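Local coordinates for Hut operon positive regulatory protein (Bacillus subtilis, PDB 4H4L), which binds hut operon mRNA in the presence of histidine as a homohexameric antiterminator, suppressing transcription termination and activating the operon for histidine utilization, at residues 36-41 against 59-64; 104-109 against 119-124. The protein carries 1 engineered substitution. One frame throughout, in Å; residues are numbered along the deposited sequence.

Interaction 1: 36-41 against 59-64; sequences KVCLGK and KKSGVI
Val63 and Cys38 make the apolar heart of this contact. The CG2 methyl of Val63 approaches Cys38 CB to 3.3 Å. The other methyl, CG1, stands anti to the backbone N of Val63 (chi1 -174°). That places CG2 beside the backbone N, and this is the branch that reaches the strand. CG2 also touches the backbone at Val37 C, 4.0 Å away. Thus one methyl packs on a side chain and on the main chain just before it.

Ser61 adds a polar atom to the same spot. Its OG lies 3.7 Å from Cys38 CB and 3.8 Å from Cys38 SG, which is packing only. The hydroxyl bonds instead to Ala57 O, in the last turn of helix 47-60, just before it. That bond probably holds OG in this direction, against the cysteine.

Lys36 makes the third kind of contact. Its aliphatic part passes the loop, with CG 4.0 Å from Val63 CA. The chain bends at chi2 (54°) and again at chi4, and NZ ends 3.4 Å from Gly62 CA. No hydrogen bond joins the two segments; between them the contact is packing alone, while Val63 O bonds to Arg108 NH1 on the adjacent strand.

The contact seats the turn that follows helix 47-60 against strand 36-44, the edge strand of the sheet within this chain. Val63 also packs on Val106 of the adjacent strand 99-109. Val37 points away from the turn and packs on helices 9-17 and 26-32. Beyond the turn, Ile64 packs on helix 70-87.

Interaction 2: 104-109 against 119-124; sequences FAVLRG and DWIAVS
Asp119 OD1 sits at the edge of the Arg108 guanidinium, in a salt bridge from NE to OD1 of 2.7 Å. The guanidinium and carboxylate planes stand 76° apart. OD1 is met from above the carboxylate plane, and it lies a little out of the guanidinium plane. The Arg108 chain is extended from CG to NE and crosses the aspartate at about a right angle. The other carboxylate oxygen, Asp119 OD2, rests 3.4 Å from Gly109 CA. Trp120 lies on the face of Leu107 and Ala122. Its buried indole meets Tyr112 of its own chain, and His73 and Tyr69 of a second subunit; the pair with His73 is edge-to-face.

Behind these groups, strands 99-109 and 120-130 form an antiparallel hairpin. Ala105 with Ser124, Leu107 with Ala122 and Gly109 with Trp120 are hydrogen-bonded pairs, each with two bonds. Ala122 N to Leu107 O is 2.9 Å. Val106 and Arg108 face Val123 and Ile121 in the non-hydrogen-bonded pairs. On their face, Val106 CG1 touches Ile121 CD1 at 3.8 Å, beneath helices 47-60 and 70-87. Ala105, Leu107, Ala122 and Ser124 turn to helix 9-17, where Ser124 OG bonds to Ser13 OG.

Arg108 NH2 forms a salt bridge with Glu71, and NH1 bonds to Val63 O. An alanine in place of Arg108 would probably leave the carboxylates of Asp119 and Glu71 without their shared positive partner. The two carboxylates probably balance the charge of the guanidinium. Polar bonds from one side chain thus tie the hairpin to helix 70-87 and to the turn after helix 47-60.

The two contacts share one sheet, and their centres are 9 Å apart. Strand 36-44 lies beside strand 99-109, so interaction 1 borders interaction 2 directly. Cys38 O to Val106 N (2.8 Å) and Gly40 O to Phe104 N (2.9 Å) are probable hydrogen bonds across that seam. Lys41 N also packs on Phe104 CE2 at 3.3 Å. Interaction 2 comes close to a metal site at Trp120. The side chain of Trp120 is about 6 Å from a bound zinc ion, and that of Val123 about 12 Å from a bound histidine. Tyr69 and His73 of the neighbouring subunit, which Trp120 meets, belong to a histidine pocket, and His73 is also a zinc ligand. No other subunit touches 36-41 or 59-64.

Interaction 1: 36-41 against 59-64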
ATOM      1  N   LYS A  36     -24.911   3.840  21.691  1.00 64.50           N
ATOM      2  CA  LYS A  36     -24.417   5.198  21.570  1.00 57.68           C
ATOM      3  C   LYS A  36     -24.241   5.491  20.062  1.00 55.21           C
ATOM      4  O   LYS A  36     -23.658   4.707  19.320  1.00 59.08           O
ATOM      5  CB  LYS A  36     -23.109   5.318  22.336  1.00 62.98           C
ATOM      6  CG  LYS A  36     -23.101   6.398  23.413  1.00 71.45           C
ATOM      7  CD  LYS A  36     -24.256   6.264  24.395  1.00 68.30           C
ATOM      8  CE  LYS A  36     -23.972   7.041  25.669  1.00 70.92           C
ATOM      9  NZ  LYS A  36     -23.785   8.507  25.447  1.00 67.14           N
ATOM     10  N   VAL A  37     -24.777   6.601  19.584  1.00 54.40           N
ATOM     11  CA  VAL A  37     -24.835   6.814  18.143  1.00 55.26           C
ATOM     12  C   VAL A  37     -24.757   8.261  17.754  1.00 54.50           C
ATOM     13  O   VAL A  37     -25.338   9.112  18.396  1.00 56.20           O
ATOM     14  CB  VAL A  37     -26.081   6.171  17.493  1.00 57.56           C
ATOM     15  CG1 VAL A  37     -27.369   6.853  17.935  1.00 53.74           C
ATOM     16  CG2 VAL A  37     -25.944   6.177  15.976  1.00 54.71           C
ATOM     17  N   CYS A  38     -24.071   8.512  16.652  1.00 60.19           N
ATOM     18  CA  CYS A  38     -23.603   9.831  16.317  1.00 63.26           C
ATOM     19  C   CYS A  38     -23.526   9.990  14.798  1.00 63.47           C
ATOM     20  O   CYS A  38     -23.106   9.079  14.084  1.00 69.46           O
ATOM     21  CB  CYS A  38     -22.241  10.005  16.987  1.00 68.71           C
ATOM     22  SG  CYS A  38     -21.167  11.221  16.248  1.00 84.21           S
ATOM     23  N   LEU A  39     -23.951  11.146  14.307  1.00 66.10           N
ATOM     24  CA  LEU A  39     -23.987  11.416  12.867  1.00 64.13           C
ATOM     25  C   LEU A  39     -23.334  12.742  12.577  1.00 59.66           C
ATOM     26  O   LEU A  39     -23.113  13.527  13.493  1.00 65.28           O
ATOM     27  CB  LEU A  39     -25.429  11.450  12.360  1.00 65.42           C
ATOM     28  CG  LEU A  39     -26.218  10.148  12.471  1.00 64.19           C
ATOM     29  CD1 LEU A  39     -27.525  10.294  11.723  1.00 64.16           C
ATOM     30  CD2 LEU A  39     -25.422   8.986  11.912  1.00 59.58           C
ATOM     31  N   GLY A  40     -23.033  12.998  11.310  1.00 55.90           N
ATOM     32  CA  GLY A  40     -22.407  14.262  10.931  1.00 54.95           C
ATOM     33  C   GLY A  40     -21.968  14.337   9.485  1.00 54.17           C
ATOM     34  O   GLY A  40     -22.109  13.369   8.751  1.00 56.67           O
ATOM     35  N   LYS A  41     -21.407  15.488   9.110  1.00 54.88           N
ATOM     36  CA  LYS A  41     -20.999  15.794   7.743  1.00 55.17           C
ATOM     37  C   LYS A  41     -19.697  16.598   7.644  1.00 50.31           C
ATOM     38  O   LYS A  41     -19.476  17.580   8.351  1.00 51.00           O
ATOM     39  CB  LYS A  41     -22.097  16.562   7.012  1.00 59.92           C
ATOM     40  CG  LYS A  41     -23.101  15.691   6.279  1.00 63.82           C
ATOM     41  CD  LYS A  41     -24.166  16.552   5.608  1.00 65.42           C
ATOM     42  CE  LYS A  41     -25.166  17.104   6.629  1.00 67.10           C
ATOM     43  NZ  LYS A  41     -25.940  16.032   7.319  1.00 59.99           N
ATOM     44  N   LYS A  59     -16.776  12.883  20.377  1.00 57.92           N
ATOM     45  CA  LYS A  59     -16.459  13.379  21.712  1.00 62.21           C
ATOM     46  C   LYS A  59     -17.529  14.336  22.259  1.00 63.42           C
ATOM     47  O   LYS A  59     -17.901  14.240  23.426  1.00 66.14           O
ATOM     48  CB  LYS A  59     -15.096  14.061  21.723  1.00 58.47           C
ATOM     49  CG  LYS A  59     -13.904  13.136  21.898  1.00 53.94           C
ATOM     50  CD  LYS A  59     -12.704  13.792  21.220  1.00 56.57           C
ATOM     51  CE  LYS A  59     -11.421  13.665  22.030  1.00 57.15           C
ATOM     52  NZ  LYS A  59     -10.824  12.302  21.922  1.00 55.36           N
ATOM     53  N   LYS A  60     -18.000  15.267  21.426  1.00 68.58           N
ATOM     54  CA  LYS A  60     -19.055  16.224  21.825  1.00 66.70           C
ATOM     55  C   LYS A  60     -20.306  15.481  22.263  1.00 65.63           C
ATOM     56  O   LYS A  60     -20.840  15.751  23.339  1.00 66.93           O
ATOM     57  CB  LYS A  60     -19.377  17.237  20.721  1.00 59.65           C
ATOM     58  N   SER A  61     -20.754  14.529  21.444  1.00 68.36           N
ATOM     59  CA  SER A  61     -21.752  13.557  21.903  1.00 67.42           C
ATOM     60  C   SER A  61     -21.111  12.499  22.817  1.00 66.06           C
ATOM     61  O   SER A  61     -19.914  12.577  23.176  1.00 71.34           O
ATOM     62  CB  SER A  61     -22.530  12.933  20.746  1.00 62.31           C
ATOM     63  OG  SER A  61     -21.708  12.102  19.948  1.00 73.71           O
ATOM     64  N   GLY A  62     -21.903  11.520  23.222  1.00 63.43           N
ATOM     65  CA  GLY A  62     -21.472  10.663  24.321  1.00 64.54           C
ATOM     66  C   GLY A  62     -20.599   9.537  23.851  1.00 64.28           C
ATOM     67  O   GLY A  62     -20.061   8.775  24.647  1.00 71.42           O
ATOM     68  N   VAL A  63     -20.435   9.474  22.536  1.00 62.79           N
ATOM     69  CA  VAL A  63     -19.963   8.293  21.831  1.00 57.92           C
ATOM     70  C   VAL A  63     -18.610   7.731  22.266  1.00 57.10           C
ATOM     71  O   VAL A  63     -18.458   6.516  22.376  1.00 57.39           O
ATOM     72  CB  VAL A  63     -20.052   8.531  20.322  1.00 58.19           C
ATOM     73  CG1 VAL A  63     -19.697   7.269  19.554  1.00 56.09           C
ATOM     74  CG2 VAL A  63     -21.470   8.987  19.981  1.00 58.22           C
ATOM     75  N   ILE A  64     -17.635   8.598  22.522  1.00 55.26           N
ATOM     76  CA  ILE A  64     -16.426   8.171  23.235  1.00 54.59           C
ATOM     77  C   ILE A  64     -15.982   9.156  24.343  1.00 58.86           C
ATOM     78  O   ILE A  64     -16.146  10.373  24.230  1.00 60.08           O
ATOM     79  CB  ILE A  64     -15.234   7.808  22.290  1.00 50.09           C
ATOM     80  CG1 ILE A  64     -14.550   9.038  21.719  1.00 46.08           C
ATOM     81  CG2 ILE A  64     -15.662   6.871  21.171  1.00 53.09           C
ATOM     82  CD1 ILE A  64     -13.051   8.881  21.588  1.00 42.19           C
TER

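Interaction 2: 104-109 against 119-124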
ATOM      1  N   PHE A 104     -20.974  10.833   7.846  1.00 45.25           N
ATOM      2  CA  PHE A 104     -20.513   9.736   8.701  1.00 45.50           C
ATOM      3  C   PHE A 104     -21.498   9.338   9.813  1.00 44.32           C
ATOM      4  O   PHE A 104     -22.179  10.186  10.417  1.00 42.44           O
ATOM      5  CB  PHE A 104     -19.127  10.058   9.313  1.00 40.42           C
ATOM      6  CG  PHE A 104     -19.106  11.306  10.158  1.00 39.17           C
ATOM      7  CD1 PHE A 104     -19.302  11.235  11.548  1.00 35.97           C
ATOM      8  CD2 PHE A 104     -18.879  12.559   9.576  1.00 39.04           C
ATOM      9  CE1 PHE A 104     -19.300  12.387  12.327  1.00 36.17           C
ATOM     10  CE2 PHE A 104     -18.860  13.731  10.361  1.00 39.72           C
ATOM     11  CZ  PHE A 104     -19.070  13.643  11.738  1.00 37.28           C
ATOM     12  N   ALA A 105     -21.544   8.042  10.074  1.00 43.18           N
ATOM     13  CA  ALA A 105     -22.259   7.499  11.195  1.00 45.55           C
ATOM     14  C   ALA A 105     -21.222   6.883  12.092  1.00 53.16           C
ATOM     15  O   ALA A 105     -20.258   6.319  11.564  1.00 60.81           O
ATOM     16  CB  ALA A 105     -23.206   6.432  10.710  1.00 45.14           C
ATOM     17  N   VAL A 106     -21.395   6.987  13.418  1.00 50.20           N
ATOM     18  CA  VAL A 106     -20.554   6.258  14.392  1.00 52.86           C
ATOM     19  C   VAL A 106     -21.383   5.487  15.421  1.00 55.01           C
ATOM     20  O   VAL A 106     -22.092   6.078  16.231  1.00 52.06           O
ATOM     21  CB  VAL A 106     -19.617   7.176  15.205  1.00 55.02           C
ATOM     22  CG1 VAL A 106     -18.700   6.340  16.085  1.00 50.19           C
ATOM     23  CG2 VAL A 106     -18.821   8.096  14.301  1.00 54.64           C
ATOM     24  N   LEU A 107     -21.264   4.167  15.402  1.00 58.07           N
ATOM     25  CA  LEU A 107     -21.975   3.309  16.340  1.00 60.71           C
ATOM     26  C   LEU A 107     -21.064   2.677  17.379  1.00 61.74           C
ATOM     27  O   LEU A 107     -19.955   2.256  17.053  1.00 67.87           O
ATOM     28  CB  LEU A 107     -22.731   2.206  15.607  1.00 60.04           C
ATOM     29  CG  LEU A 107     -24.233   2.350  15.402  1.00 64.61           C
ATOM     30  CD1 LEU A 107     -24.810   0.988  15.071  1.00 67.26           C
ATOM     31  CD2 LEU A 107     -24.914   2.880  16.650  1.00 69.09           C
ATOM     32  N   ARG A 108     -21.547   2.614  18.624  1.00 60.95           N
ATOM     33  CA  ARG A 108     -20.860   1.908  19.710  1.00 60.88           C
ATOM     34  C   ARG A 108     -21.790   1.052  20.597  1.00 64.57           C
ATOM     35  O   ARG A 108     -22.855   1.494  21.049  1.00 62.48           O
ATOM     36  CB  ARG A 108     -20.045   2.864  20.581  1.00 53.40           C
ATOM     37  CG  ARG A 108     -19.551   2.198  21.856  1.00 48.32           C
ATOM     38  CD  ARG A 108     -19.050   3.225  22.844  1.00 48.70           C
ATOM     39  NE  ARG A 108     -18.211   2.626  23.878  1.00 47.07           N
ATOM     40  CZ  ARG A 108     -17.250   3.282  24.526  1.00 48.07           C
ATOM     41  NH1 ARG A 108     -17.018   4.570  24.242  1.00 44.36           N
ATOM     42  NH2 ARG A 108     -16.521   2.657  25.456  1.00 39.54           N
ATOM     43  N   GLY A 109     -21.346  -0.169  20.864  1.00 65.27           N
ATOM     44  CA  GLY A 109     -22.117  -1.126  21.628  1.00 64.79           C
ATOM     45  C   GLY A 109     -21.621  -2.518  21.320  1.00 69.84           C
ATOM     46  O   GLY A 109     -20.747  -2.703  20.473  1.00 70.08           O
ATOM     47  N   ASP A 119     -17.816  -3.373  24.397  1.00 63.78           N
ATOM     48  CA  ASP A 119     -18.140  -2.425  23.347  1.00 64.44           C
ATOM     49  C   ASP A 119     -17.195  -2.590  22.134  1.00 62.57           C
ATOM     50  O   ASP A 119     -15.994  -2.870  22.290  1.00 60.22           O
ATOM     51  CB  ASP A 119     -18.028  -0.990  23.899  1.00 69.15           C
ATOM     52  CG  ASP A 119     -19.283  -0.507  24.633  1.00 71.79           C
ATOM     53  OD1 ASP A 119     -19.183   0.537  25.315  1.00 73.98           O
ATOM     54  OD2 ASP A 119     -20.362  -1.126  24.524  1.00 71.72           O
ATOM     55  N   TRP A 120     -17.762  -2.411  20.941  1.00 59.26           N
ATOM     56  CA  TRP A 120     -17.036  -2.328  19.668  1.00 57.99           C
ATOM     57  C   TRP A 120     -17.488  -1.067  19.003  1.00 58.03           C
ATOM     58  O   TRP A 120     -18.530  -0.520  19.376  1.00 59.19           O
ATOM     59  CB  TRP A 120     -17.337  -3.547  18.786  1.00 57.27           C
ATOM     60  CG  TRP A 120     -16.623  -4.781  19.284  1.00 62.05           C
ATOM     61  CD1 TRP A 120     -16.776  -5.402  20.516  1.00 64.94           C
ATOM     62  CD2 TRP A 120     -15.577  -5.562  18.601  1.00 65.30           C
ATOM     63  NE1 TRP A 120     -15.929  -6.471  20.641  1.00 68.40           N
ATOM     64  CE2 TRP A 120     -15.185  -6.626  19.535  1.00 67.57           C
ATOM     65  CE3 TRP A 120     -14.948  -5.489  17.363  1.00 62.26           C
ATOM     66  CZ2 TRP A 120     -14.215  -7.565  19.218  1.00 67.54           C
ATOM     67  CZ3 TRP A 120     -13.974  -6.440  17.058  1.00 61.17           C
ATOM     68  CH2 TRP A 120     -13.616  -7.453  17.964  1.00 64.06           C
ATOM     69  N   ILE A 121     -16.728  -0.561  18.032  1.00 56.42           N
ATOM     70  CA  ILE A 121     -17.120   0.700  17.375  1.00 51.30           C
ATOM     71  C   ILE A 121     -17.139   0.565  15.849  1.00 51.70           C
ATOM     72  O   ILE A 121     -16.477  -0.298  15.287  1.00 51.82           O
ATOM     73  CB  ILE A 121     -16.272   1.894  17.887  1.00 48.45           C
ATOM     74  CG1 ILE A 121     -16.865   3.230  17.448  1.00 48.65           C
ATOM     75  CG2 ILE A 121     -14.821   1.767  17.475  1.00 48.20           C
ATOM     76  CD1 ILE A 121     -16.227   4.403  18.158  1.00 44.03           C
ATOM     77  N   ALA A 122     -17.929   1.383  15.177  1.00 47.12           N
ATOM     78  CA  ALA A 122     -18.027   1.261  13.743  1.00 47.97           C
ATOM     79  C   ALA A 122     -18.094   2.644  13.207  1.00 49.35           C
ATOM     80  O   ALA A 122     -18.925   3.411  13.651  1.00 50.48           O
ATOM     81  CB  ALA A 122     -19.266   0.493  13.334  1.00 46.26           C
ATOM     82  N   VAL A 123     -17.187   2.962  12.284  1.00 46.66           N
ATOM     83  CA  VAL A 123     -17.145   4.258  11.658  1.00 45.01           C
ATOM     84  C   VAL A 123     -17.530   4.029  10.199  1.00 47.13           C
ATOM     85  O   VAL A 123     -16.851   3.295   9.495  1.00 50.95           O
ATOM     86  CB  VAL A 123     -15.752   4.861  11.816  1.00 46.92           C
ATOM     87  CG1 VAL A 123     -15.715   6.262  11.266  1.00 45.34           C
ATOM     88  CG2 VAL A 123     -15.346   4.879  13.287  1.00 50.64           C
ATOM     89  N   SER A 124     -18.659   4.576   9.763  1.00 42.78           N
ATOM     90  CA  SER A 124     -19.152   4.271   8.428  1.00 44.24           C
ATOM     91  C   SER A 124     -19.170   5.553   7.640  1.00 43.12           C
ATOM     92  O   SER A 124     -19.683   6.554   8.124  1.00 38.40           O
ATOM     93  CB  SER A 124     -20.571   3.670   8.469  1.00 51.97           C
ATOM     94  OG  SER A 124     -20.621   2.457   9.220  1.00 54.82           O
TER